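Local structure of cytochrome c, putative (Shewanella oneidensis, 1SP3) at residues L99-D103 against P134-N138; N2-D6 against A128-G132; C142-G146 against L157-A162. The protein carries eight covalently bound c-type hemes in a single chain and probably works as a respiratory oxidoreductase that reduces tetrathionate. All coordinates share one frame; numbering follows the deposited sequence.

Interaction 1. Residues L99-D103 against P134-N138. With HEC (heme c), chain E.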
loop_
_atom_site.group_PDB
_atom_site.type_symbol
_atom_site.label_atom_id
_atom_site.label_comp_id
_atom_site.label_asym_id
_atom_site.label_seq_id
_atom_site.Cartn_x
_atom_site.Cartn_y
_atom_site.Cartn_z
ATOM N N LEU A 99 7.742 19.830 0.717
ATOM C CA LEU A 99 8.822 19.482 -0.208
ATOM C C LEU A 99 8.808 18.068 -0.786
ATOM O O LEU A 99 9.329 17.848 -1.919
ATOM C CB LEU A 99 10.147 19.706 0.520
ATOM C CG LEU A 99 10.227 21.111 1.097
ATOM C CD1 LEU A 99 11.468 21.146 2.042
ATOM C CD2 LEU A 99 10.289 22.209 -0.028
ATOM N N ILE A 100 8.268 17.113 -0.023
ATOM C CA ILE A 100 8.348 15.752 -0.477
ATOM C C ILE A 100 7.605 15.568 -1.849
ATOM O O ILE A 100 8.092 14.861 -2.742
ATOM C CB ILE A 100 7.923 14.763 0.623
ATOM C CG1 ILE A 100 8.108 13.279 0.207
ATOM C CG2 ILE A 100 6.501 15.007 1.040
ATOM C CD1 ILE A 100 9.499 12.876 0.352
ATOM N N CYS A 101 6.490 16.246 -2.071
ATOM C CA CYS A 101 5.820 16.081 -3.368
ATOM C C CYS A 101 6.273 17.059 -4.422
ATOM O O CYS A 101 6.002 16.866 -5.585
ATOM C CB CYS A 101 4.307 16.200 -3.231
ATOM S SG CYS A 101 3.610 14.855 -2.192
ATOM N N HIS A 102 6.879 18.140 -4.002
ATOM C CA HIS A 102 7.139 19.283 -4.901
ATOM C C HIS A 102 8.602 19.539 -5.205
ATOM O O HIS A 102 8.892 20.381 -6.037
ATOM C CB HIS A 102 6.475 20.546 -4.329
ATOM C CG HIS A 102 4.963 20.512 -4.417
ATOM N ND1 HIS A 102 4.295 20.445 -5.618
ATOM C CD2 HIS A 102 4.001 20.555 -3.469
ATOM C CE1 HIS A 102 2.986 20.440 -5.418
ATOM N NE2 HIS A 102 2.780 20.547 -4.121
ATOM N N ASP A 103 9.512 18.813 -4.545
ATOM C CA ASP A 103 10.943 18.919 -4.880
ATOM C C ASP A 103 11.309 18.489 -6.326
ATOM O O ASP A 103 11.015 17.361 -6.725
ATOM C CB ASP A 103 11.806 18.116 -3.888
ATOM C CG ASP A 103 13.262 18.050 -4.330
ATOM O OD1 ASP A 103 13.826 16.920 -4.340
ATOM O OD2 ASP A 103 13.861 19.083 -4.723
ATOM N N PRO A 134 4.779 18.001 -8.992
ATOM C CA PRO A 134 5.259 16.625 -8.704
ATOM C C PRO A 134 5.429 15.834 -10.018
ATOM O O PRO A 134 4.570 15.969 -10.961
ATOM C CB PRO A 134 4.084 15.965 -7.927
ATOM C CG PRO A 134 3.295 17.299 -7.219
ATOM C CD PRO A 134 3.481 18.325 -8.360
ATOM N N VAL A 135 6.447 14.973 -10.051
ATOM C CA VAL A 135 6.576 13.920 -11.085
ATOM C C VAL A 135 6.532 12.553 -10.449
ATOM O O VAL A 135 6.469 12.446 -9.195
ATOM C CB VAL A 135 7.873 14.093 -11.860
ATOM C CG1 VAL A 135 7.839 15.437 -12.534
ATOM C CG2 VAL A 135 9.167 13.875 -10.956
ATOM N N ARG A 136 6.554 11.486 -11.251
ATOM C CA ARG A 136 6.480 10.144 -10.633
ATOM C C ARG A 136 7.422 9.954 -9.449
ATOM O O ARG A 136 7.053 9.364 -8.380
ATOM C CB ARG A 136 6.670 9.059 -11.672
ATOM C CG ARG A 136 5.566 9.043 -12.762
ATOM C CD ARG A 136 5.854 7.983 -13.847
ATOM N NE ARG A 136 7.173 8.168 -14.483
ATOM C CZ ARG A 136 7.417 8.902 -15.592
ATOM N NH1 ARG A 136 6.409 9.538 -16.194
ATOM N NH2 ARG A 136 8.690 9.029 -16.079
ATOM N N ASP A 137 8.623 10.499 -9.572
ATOM C CA ASP A 137 9.624 10.263 -8.512
ATOM C C ASP A 137 9.256 10.928 -7.174
ATOM O O ASP A 137 9.735 10.520 -6.112
ATOM C CB ASP A 137 11.036 10.649 -8.983
ATOM C CG ASP A 137 12.122 9.706 -8.424
ATOM O OD1 ASP A 137 11.882 8.465 -8.290
ATOM O OD2 ASP A 137 13.258 10.107 -8.038
ATOM N N ASN A 138 8.423 11.972 -7.190
ATOM C CA ASN A 138 8.026 12.552 -5.925
ATOM C C ASN A 138 7.056 11.589 -5.206
ATOM O O ASN A 138 7.247 11.294 -4.036
ATOM C CB ASN A 138 7.401 13.923 -6.105
ATOM C CG ASN A 138 8.354 14.928 -6.713
ATOM O OD1 ASN A 138 8.274 15.241 -7.931
ATOM N ND2 ASN A 138 9.236 15.492 -5.868
HETATM FE FE HEC E . 0.942 20.520 -3.459
HETATM C CHA HEC E . -0.458 21.393 -6.468
HETATM C CHB HEC E . 1.568 23.840 -2.938
HETATM C CHC HEC E . 1.954 19.711 -0.321
HETATM C CHD HEC E . 0.706 17.221 -4.130
HETATM N NA HEC E . 0.648 22.297 -4.532
HETATM C C1A HEC E . 0.019 22.426 -5.735
HETATM C C2A HEC E . -0.077 23.841 -6.124
HETATM C C3A HEC E . 0.456 24.538 -5.137
HETATM C C4A HEC E . 0.906 23.560 -4.110
HETATM C CMA HEC E . 0.567 26.098 -5.059
HETATM C CAA HEC E . -0.724 24.406 -7.421
HETATM C CBA HEC E . -2.237 24.020 -7.457
HETATM C CGA HEC E . -2.941 24.487 -6.191
HETATM O O1A HEC E . -2.747 25.703 -5.943
HETATM O O2A HEC E . -3.695 23.705 -5.470
HETATM N NB HEC E . 1.590 21.543 -1.987
HETATM C C1B HEC E . 1.789 22.889 -1.938
HETATM C C2B HEC E . 2.224 23.203 -0.603
HETATM C C3B HEC E . 2.307 22.078 0.090
HETATM C C4B HEC E . 1.937 21.004 -0.751
HETATM C CMB HEC E . 2.595 24.642 -0.101
HETATM C CAB HEC E . 2.693 21.922 1.607
HETATM C CBB HEC E . 2.062 22.615 2.608
HETATM N NC HEC E . 1.255 18.734 -2.376
HETATM C C1C HEC E . 1.714 18.634 -1.110
HETATM C C2C HEC E . 1.879 17.234 -0.774
HETATM C C3C HEC E . 1.521 16.506 -1.832
HETATM C C4C HEC E . 1.106 17.478 -2.859
HETATM C CMC HEC E . 2.386 16.748 0.602
HETATM C CAC HEC E . 1.537 14.941 -2.054
HETATM C CBC HEC E . 1.188 14.001 -1.154
HETATM N ND HEC E . 0.241 19.502 -5.021
HETATM C C1D HEC E . 0.252 18.101 -5.086
HETATM C C2D HEC E . -0.302 17.708 -6.322
HETATM C C3D HEC E . -0.725 19.014 -7.002
HETATM C C4D HEC E . -0.301 20.059 -6.157
HETATM C CMD HEC E . -0.529 16.245 -6.876
HETATM C CAD HEC E . -1.360 19.185 -8.383
HETATM C CBD HEC E . -0.211 19.014 -9.375
HETATM C CGD HEC E . -0.594 19.026 -10.840
HETATM O O1D HEC E . 0.247 18.573 -11.671
HETATM O O2D HEC E . -1.724 19.482 -11.161
#
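N138 lays one face of its amide on C101 O, which stands over CG at 3.2 Å, and points ND2 in plane at D103 O. ND2 donates to D103 O over 2.7 Å with an N-H...O angle of 177°; ND2 lies in the plane of the D103 carbonyl, on a lone pair. A weak second bond from the same nitrogen reaches I100 O at 3.4 Å, while OD1 accepts V135 N at 2.8 Å. V135 is the N-cap of the helix that N138 enters, and bonds at both ends of the amide fix its flip.

P134 and H102 lie side by side and point the same way, toward heme c of chain E. P134 CB lies against C101 O, the oxygen that also covers N138. CD of P134 stands 3.6 Å from H102 ND1, oblique to the imidazole, and its CG is 3.7 Å from heme C2D. H102 NE2 binds the iron, and H190 supplies the other axial ligand. C101 SG carries one of the two thioether links of the CxxCH motif, C98 the other. H102 ND1 donates to G132 O, which fixes the ring's rotation. Helix 124-129 covers L99 and D103, and helix 136-143 continues beyond N138.

Interaction 2. Residues N2-D6 against A128-G132. With HEC (heme c), chain C.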
loop_
_atom_site.group_PDB
_atom_site.type_symbol
_atom_site.label_atom_id
_atom_site.label_comp_id
_atom_site.label_asym_id
_atom_site.label_seq_id
_atom_site.Cartn_x
_atom_site.Cartn_y
_atom_site.Cartn_z
ATOM N N ASN A 2 6.835 32.344 -10.737
ATOM C CA ASN A 2 6.412 32.610 -9.378
ATOM C C ASN A 2 7.586 33.238 -8.602
ATOM O O ASN A 2 8.686 33.284 -9.173
ATOM C CB ASN A 2 5.878 31.341 -8.728
ATOM C CG ASN A 2 6.844 30.194 -8.772
ATOM O OD1 ASN A 2 6.521 29.111 -9.294
ATOM N ND2 ASN A 2 8.027 30.404 -8.244
ATOM N N PRO A 3 7.361 33.713 -7.349
ATOM C CA PRO A 3 8.371 34.365 -6.535
ATOM C C PRO A 3 9.437 33.464 -5.908
ATOM O O PRO A 3 10.365 34.033 -5.266
ATOM C CB PRO A 3 7.543 34.915 -5.362
ATOM C CG PRO A 3 6.242 34.891 -5.789
ATOM C CD PRO A 3 6.096 33.657 -6.606
ATOM N N HIS A 4 9.310 32.128 -6.026
ATOM C CA HIS A 4 10.117 31.200 -5.189
ATOM C C HIS A 4 11.612 31.535 -5.081
ATOM O O HIS A 4 12.168 31.599 -3.990
ATOM C CB HIS A 4 9.982 29.742 -5.666
ATOM C CG HIS A 4 8.586 29.210 -5.589
ATOM N ND1 HIS A 4 8.148 28.193 -6.403
ATOM C CD2 HIS A 4 7.515 29.594 -4.844
ATOM C CE1 HIS A 4 6.869 27.958 -6.151
ATOM N NE2 HIS A 4 6.467 28.787 -5.203
ATOM N N LYS A 5 12.241 31.691 -6.238
ATOM C CA LYS A 5 13.682 31.836 -6.361
ATOM C C LYS A 5 14.240 33.068 -5.665
ATOM O O LYS A 5 15.407 33.068 -5.217
ATOM C CB LYS A 5 14.073 31.781 -7.837
ATOM C CG LYS A 5 14.261 30.299 -8.304
ATOM C CD LYS A 5 13.443 29.927 -9.548
ATOM C CE LYS A 5 13.809 28.530 -10.110
ATOM N NZ LYS A 5 13.199 28.266 -11.477
ATOM N N ASP A 6 13.371 34.072 -5.538
ATOM C CA ASP A 6 13.612 35.350 -4.886
ATOM C C ASP A 6 13.336 35.319 -3.372
ATOM O O ASP A 6 14.060 35.959 -2.588
ATOM C CB ASP A 6 12.736 36.457 -5.564
ATOM C CG ASP A 6 13.273 36.891 -6.989
ATOM O OD1 ASP A 6 14.434 36.513 -7.365
ATOM O OD2 ASP A 6 12.609 37.613 -7.798
ATOM N N ALA A 128 13.844 24.340 -1.637
ATOM C CA ALA A 128 12.655 25.202 -1.575
ATOM C C ALA A 128 12.527 26.101 -2.787
ATOM O O ALA A 128 11.435 26.295 -3.250
ATOM C CB ALA A 128 12.689 26.086 -0.373
ATOM N N GLN A 129 13.641 26.667 -3.278
ATOM C CA GLN A 129 13.604 27.575 -4.417
ATOM C C GLN A 129 13.222 26.872 -5.699
ATOM O O GLN A 129 12.598 27.487 -6.612
ATOM C CB GLN A 129 14.964 28.220 -4.611
ATOM C CG GLN A 129 15.279 29.265 -3.559
ATOM C CD GLN A 129 16.750 29.577 -3.516
ATOM O OE1 GLN A 129 17.319 29.670 -2.431
ATOM N NE2 GLN A 129 17.380 29.732 -4.701
ATOM N N ASN A 130 13.555 25.582 -5.778
ATOM C CA ASN A 130 13.295 24.866 -7.015
ATOM C C ASN A 130 12.000 24.040 -7.116
ATOM O O ASN A 130 11.797 23.319 -8.058
ATOM C CB ASN A 130 14.500 24.055 -7.357
ATOM C CG ASN A 130 15.644 24.959 -7.830
ATOM O OD1 ASN A 130 15.636 25.346 -8.988
ATOM N ND2 ASN A 130 16.575 25.385 -6.886
ATOM N N VAL A 131 11.138 24.198 -6.126
ATOM C CA VAL A 131 9.908 23.425 -5.934
ATOM C C VAL A 131 9.040 23.609 -7.197
ATOM O O VAL A 131 9.055 24.672 -7.835
ATOM C CB VAL A 131 9.398 24.051 -4.644
ATOM C CG1 VAL A 131 8.160 24.835 -4.715
ATOM C CG2 VAL A 131 9.663 23.210 -3.382
ATOM N N GLY A 132 8.292 22.581 -7.576
ATOM C CA GLY A 132 7.379 22.702 -8.688
ATOM C C GLY A 132 6.399 21.506 -8.736
ATOM O O GLY A 132 6.118 20.876 -7.699
HETATM FE FE HEC C . 4.680 28.903 -4.074
HETATM C CHA HEC C . 3.293 28.518 -7.083
HETATM C CHB HEC C . 4.798 25.512 -3.611
HETATM C CHC HEC C . 6.650 29.296 -1.265
HETATM C CHD HEC C . 3.983 32.237 -4.052
HETATM N NA HEC C . 4.113 27.269 -5.142
HETATM C C1A HEC C . 3.624 27.349 -6.416
HETATM C C2A HEC C . 3.428 26.004 -6.870
HETATM C C3A HEC C . 3.853 25.165 -5.909
HETATM C C4A HEC C . 4.281 25.959 -4.793
HETATM C CMA HEC C . 3.908 23.615 -5.977
HETATM C CAA HEC C . 2.884 25.614 -8.281
HETATM C CBA HEC C . 4.211 25.362 -9.034
HETATM C CGA HEC C . 3.974 25.068 -10.471
HETATM O O1A HEC C . 4.996 24.750 -11.167
HETATM O O2A HEC C . 2.781 25.157 -10.888
HETATM N NB HEC C . 5.592 27.652 -2.675
HETATM C C1B HEC C . 5.457 26.272 -2.688
HETATM C C2B HEC C . 6.199 25.767 -1.542
HETATM C C3B HEC C . 6.712 26.823 -0.906
HETATM C C4B HEC C . 6.358 28.015 -1.619
HETATM C CMB HEC C . 6.331 24.270 -1.162
HETATM C CAB HEC C . 7.665 26.787 0.286
HETATM C CBB HEC C . 8.791 26.119 -0.040
HETATM N NC HEC C . 5.228 30.447 -2.930
HETATM C C1C HEC C . 6.011 30.400 -1.795
HETATM C C2C HEC C . 6.101 31.726 -1.253
HETATM C C3C HEC C . 5.356 32.542 -2.031
HETATM C C4C HEC C . 4.781 31.739 -3.083
HETATM C CMC HEC C . 6.898 32.075 0.056
HETATM C CAC HEC C . 5.085 34.102 -1.872
HETATM C CBC HEC C . 6.057 34.982 -1.530
HETATM N ND HEC C . 3.798 30.182 -5.377
HETATM C C1D HEC C . 3.605 31.523 -5.156
HETATM C C2D HEC C . 2.861 32.090 -6.288
HETATM C C3D HEC C . 2.686 30.939 -7.202
HETATM C C4D HEC C . 3.289 29.801 -6.569
HETATM C CMD HEC C . 2.352 33.541 -6.533
HETATM C CAD HEC C . 1.908 30.990 -8.528
HETATM C CBD HEC C . 0.461 30.889 -8.080
HETATM C CGD HEC C . -0.514 31.135 -9.241
HETATM O O1D HEC C . -0.802 32.323 -9.631
HETATM O O2D HEC C . -0.996 30.123 -9.830
HETATM O O HOH W 1 10.307 27.123 -7.837
#
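H4 sets its imidazole across the side chain of V131 at about a right angle, with CE1 3.7 Å from V131 CG1 and the methyl oblique to the ring. The same methyl lies 3.6 Å from CHB of heme c in chain C, so one branch of the valine touches both the axial histidine and its porphyrin. H4 NE2 coordinates the iron at 2.1 Å, and the ring meets the porphyrin nitrogen NA at its edge, close to the ring plane. With CG beside the backbone N (chi1 -62°), the imidazole reaches the iron from the N-terminal helix 4-7.

Water 1 lies in the imidazole plane at the ND1 edge and accepts a bond from ND1 over 2.8 Å. It is also close to two backbone acceptors, Q129 O and V131 O, each at hydrogen-bonding distance, so that the ring is tied through it to the C-terminal end of helix 124-129 and the chain just beyond it. The bond from ND1 to the water should orient the ring and may make the imidazole a somewhat stronger donor to iron.

This is bis-histidine ligation, common in multiheme cytochromes c: H26, which follows the heme-binding cysteines C22 and C25, takes the other axial position. Here the distal histidine comes from the extreme N-terminus, 18 residues ahead of the first of those cysteines.

Farther out the packing runs along the backbone. H4 CB lies 3.6 Å from Q129 O, and K5 lays its aliphatic chain over the same carbonyl, with CG at 3.7 Å. Bent at chi2 (127°), the lysine crosses N130 at about a right angle, its CE 3.8 Å from N130 OD1; N130 ND2 is bonded to K126 O in helix 124-129. On the heme side, A128 CB approaches the vinyl-derived carbon CBB.

Interaction 3. Residues C142-G146 against L157-A162. With HEC (heme c), chain F.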
loop_
_atom_site.group_PDB
_atom_site.type_symbol
_atom_site.label_atom_id
_atom_site.label_comp_id
_atom_site.label_asym_id
_atom_site.label_seq_id
_atom_site.Cartn_x
_atom_site.Cartn_y
_atom_site.Cartn_z
ATOM N N CYS A 142 7.607 7.686 -1.390
ATOM C CA CYS A 142 6.888 6.859 -0.409
ATOM C C CYS A 142 6.262 5.682 -1.059
ATOM O O CYS A 142 6.224 4.688 -0.439
ATOM C CB CYS A 142 5.786 7.624 0.270
ATOM S SG CYS A 142 6.374 9.135 1.098
ATOM N N HIS A 143 5.742 5.818 -2.290
ATOM C CA HIS A 143 5.063 4.704 -3.006
ATOM C C HIS A 143 5.857 3.550 -3.697
ATOM O O HIS A 143 5.230 2.539 -4.033
ATOM C CB HIS A 143 3.995 5.245 -3.963
ATOM C CG HIS A 143 2.819 5.838 -3.253
ATOM N ND1 HIS A 143 1.798 5.072 -2.747
ATOM C CD2 HIS A 143 2.549 7.116 -2.887
ATOM C CE1 HIS A 143 0.944 5.841 -2.105
ATOM N NE2 HIS A 143 1.373 7.087 -2.183
ATOM N N PHE A 144 7.165 3.724 -3.924
ATOM C CA PHE A 144 8.045 2.688 -4.464
ATOM C C PHE A 144 8.811 1.861 -3.437
ATOM O O PHE A 144 9.377 0.812 -3.797
ATOM C CB PHE A 144 9.127 3.299 -5.331
ATOM C CG PHE A 144 8.621 4.043 -6.543
ATOM C CD1 PHE A 144 9.484 4.869 -7.241
ATOM C CD2 PHE A 144 7.287 3.973 -6.947
ATOM C CE1 PHE A 144 9.009 5.592 -8.381
ATOM C CE2 PHE A 144 6.790 4.701 -8.068
ATOM C CZ PHE A 144 7.660 5.499 -8.791
ATOM N N TYR A 145 8.869 2.277 -2.175
ATOM C CA TYR A 145 9.517 1.440 -1.117
ATOM C C TYR A 145 8.552 0.998 0.081
ATOM O O TYR A 145 7.304 1.169 -0.000
ATOM C CB TYR A 145 10.859 2.101 -0.665
ATOM C CG TYR A 145 11.518 2.833 -1.830
ATOM C CD1 TYR A 145 11.066 4.128 -2.251
ATOM C CD2 TYR A 145 12.539 2.211 -2.566
ATOM C CE1 TYR A 145 11.651 4.798 -3.393
ATOM C CE2 TYR A 145 13.133 2.841 -3.691
ATOM C CZ TYR A 145 12.691 4.124 -4.123
ATOM O OH TYR A 145 13.296 4.700 -5.243
ATOM N N GLY A 146 9.120 0.383 1.146
ATOM C CA GLY A 146 8.353 -0.048 2.325
ATOM C C GLY A 146 9.068 0.292 3.646
ATOM O O GLY A 146 8.623 -0.071 4.769
ATOM N N LEU A 157 4.308 -1.095 -8.183
ATOM C CA LEU A 157 4.930 0.236 -8.309
ATOM C C LEU A 157 6.358 0.056 -7.799
ATOM O O LEU A 157 6.585 -0.128 -6.607
ATOM C CB LEU A 157 4.186 1.245 -7.447
ATOM C CG LEU A 157 2.805 1.789 -7.848
ATOM C CD1 LEU A 157 2.278 2.841 -6.870
ATOM C CD2 LEU A 157 2.772 2.366 -9.242
ATOM N N ASP A 158 7.312 0.073 -8.710
ATOM C CA ASP A 158 8.693 -0.214 -8.369
ATOM C C ASP A 158 9.600 1.036 -8.587
ATOM O O ASP A 158 9.122 2.045 -9.150
ATOM C CB ASP A 158 9.127 -1.556 -9.018
ATOM C CG ASP A 158 9.936 -1.419 -10.308
ATOM O OD1 ASP A 158 9.505 -0.807 -11.337
ATOM O OD2 ASP A 158 11.078 -1.984 -10.407
ATOM N N SER A 159 10.861 0.974 -8.126
ATOM C CA SER A 159 11.797 2.099 -8.270
ATOM C C SER A 159 12.007 2.482 -9.723
ATOM O O SER A 159 12.375 3.604 -10.016
ATOM C CB SER A 159 13.168 1.766 -7.677
ATOM O OG SER A 159 13.315 0.350 -7.681
ATOM N N SER A 160 11.777 1.560 -10.627
ATOM C CA SER A 160 11.938 1.867 -12.030
ATOM C C SER A 160 10.747 2.655 -12.607
ATOM O O SER A 160 10.825 3.093 -13.748
ATOM C CB SER A 160 12.026 0.572 -12.797
ATOM O OG SER A 160 10.779 0.390 -13.433
ATOM N N MET A 161 9.648 2.829 -11.842
ATOM C CA MET A 161 8.496 3.606 -12.294
ATOM C C MET A 161 8.899 5.061 -12.279
ATOM O O MET A 161 8.127 5.905 -12.731
ATOM C CB MET A 161 7.244 3.465 -11.401
ATOM C CG MET A 161 6.539 2.093 -11.277
ATOM S SD MET A 161 5.852 1.455 -12.790
ATOM C CE MET A 161 4.344 1.072 -12.305
ATOM N N ALA A 162 10.085 5.390 -11.764
ATOM C CA ALA A 162 10.574 6.748 -11.951
ATOM C C ALA A 162 10.706 7.176 -13.441
ATOM O O ALA A 162 10.416 8.348 -13.781
ATOM C CB ALA A 162 11.967 6.931 -11.236
HETATM FE FE HEC F . 0.353 8.727 -1.491
HETATM C CHA HEC F . -2.129 6.872 -0.128
HETATM C CHB HEC F . -1.368 8.761 -4.441
HETATM C CHC HEC F . 2.520 11.049 -2.686
HETATM C CHD HEC F . 2.178 8.326 1.370
HETATM N NA HEC F . -1.398 7.962 -2.159
HETATM C C1A HEC F . -2.243 7.183 -1.459
HETATM C C2A HEC F . -3.396 6.854 -2.248
HETATM C C3A HEC F . -3.213 7.406 -3.446
HETATM C C4A HEC F . -1.952 8.091 -3.419
HETATM C CMA HEC F . -4.153 7.229 -4.674
HETATM C CAA HEC F . -4.588 5.911 -1.749
HETATM C CBA HEC F . -5.817 6.678 -1.258
HETATM C CGA HEC F . -5.765 6.809 0.250
HETATM O O1A HEC F . -6.423 7.743 0.807
HETATM O O2A HEC F . -5.145 5.922 0.911
HETATM N NB HEC F . 0.534 9.704 -3.256
HETATM C C1B HEC F . -0.271 9.587 -4.332
HETATM C C2B HEC F . 0.275 10.368 -5.417
HETATM C C3B HEC F . 1.369 10.975 -4.966
HETATM C C4B HEC F . 1.526 10.593 -3.573
HETATM C CMB HEC F . -0.435 10.348 -6.797
HETATM C CAB HEC F . 2.251 12.074 -5.645
HETATM C CBB HEC F . 1.551 13.191 -6.083
HETATM N NC HEC F . 2.006 9.533 -0.822
HETATM C C1C HEC F . 2.792 10.505 -1.464
HETATM C C2C HEC F . 3.964 10.714 -0.672
HETATM C C3C HEC F . 3.833 9.994 0.443
HETATM C C4C HEC F . 2.620 9.218 0.401
HETATM C CMC HEC F . 5.174 11.614 -1.037
HETATM C CAC HEC F . 4.879 9.984 1.553
HETATM C CBC HEC F . 5.176 11.176 2.226
HETATM N ND HEC F . 0.124 7.689 0.292
HETATM C C1D HEC F . 0.985 7.677 1.379
HETATM C C2D HEC F . 0.411 6.976 2.488
HETATM C C3D HEC F . -0.951 6.599 2.030
HETATM C C4D HEC F . -1.044 7.072 0.659
HETATM C CMD HEC F . 0.945 6.648 3.911
HETATM C CAD HEC F . -2.043 5.837 2.835
HETATM C CBD HEC F . -2.848 6.984 3.411
HETATM C CGD HEC F . -3.936 6.430 4.322
HETATM O O1D HEC F . -4.967 5.989 3.758
HETATM O O2D HEC F . -3.821 6.400 5.590
#
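F144 lays one face of its ring on the carbonyl of D158: the oxygen D158 O stands 3.2 Å above the ring plane, over its centre, and 3.3 Å from CG. Around that carbonyl the ring is met obliquely by M161 CB, 3.3 Å from CZ, by S159 CA and by A162 N, 3.6 Å from CE1. D158 O also accepts M161 N at the start of the 3-10 segment 159-162, so the oxygen beneath the ring has a bonded partner of its own. A chi1 of -62°, with the phenyl swung away from its own carbonyl carbon, brings it over this turn. Beyond the CD2 rim, L157 CB approaches the ring, and its CD1 comes 4.1 Å from H143 CB.

F144 directly follows the CxxCH heme-binding motif. C142 SG is joined to CAC of heme c in chain F at 1.8 Å, and H143 NE2 binds the iron, with H38 as the opposite axial ligand.

In the outer shell, Y145 carries its ring over F144 CB and comes 3.8 Å from S159 CB through OH. S160 OG donates to D158 OD1 at 2.7 Å, on the syn side and 20° out of the carboxylate plane. R136, from helix 136-143, donates to A162 O.

Overall arrangement
Interactions 1 and 3 share helix 136-143, one at its start and the other toward its C-terminal end, and R136 links them by a hydrogen bond to A162 O and a weak one to M161 O. Interaction 2 joins interaction 1 through a probable bond between H102 O and G132 N and the packing of L99 on V131; it stays about 15 Å from interaction 3 at the nearest atoms. All three are largely buried, although interaction 2 lies farthest from the chain's centre and has an exposed lysine. Their chemistry differs: interaction 1 is closed by direct amide bonds, interaction 2 by a bridging water, and interaction 3 by a phenyl ring over a carbonyl.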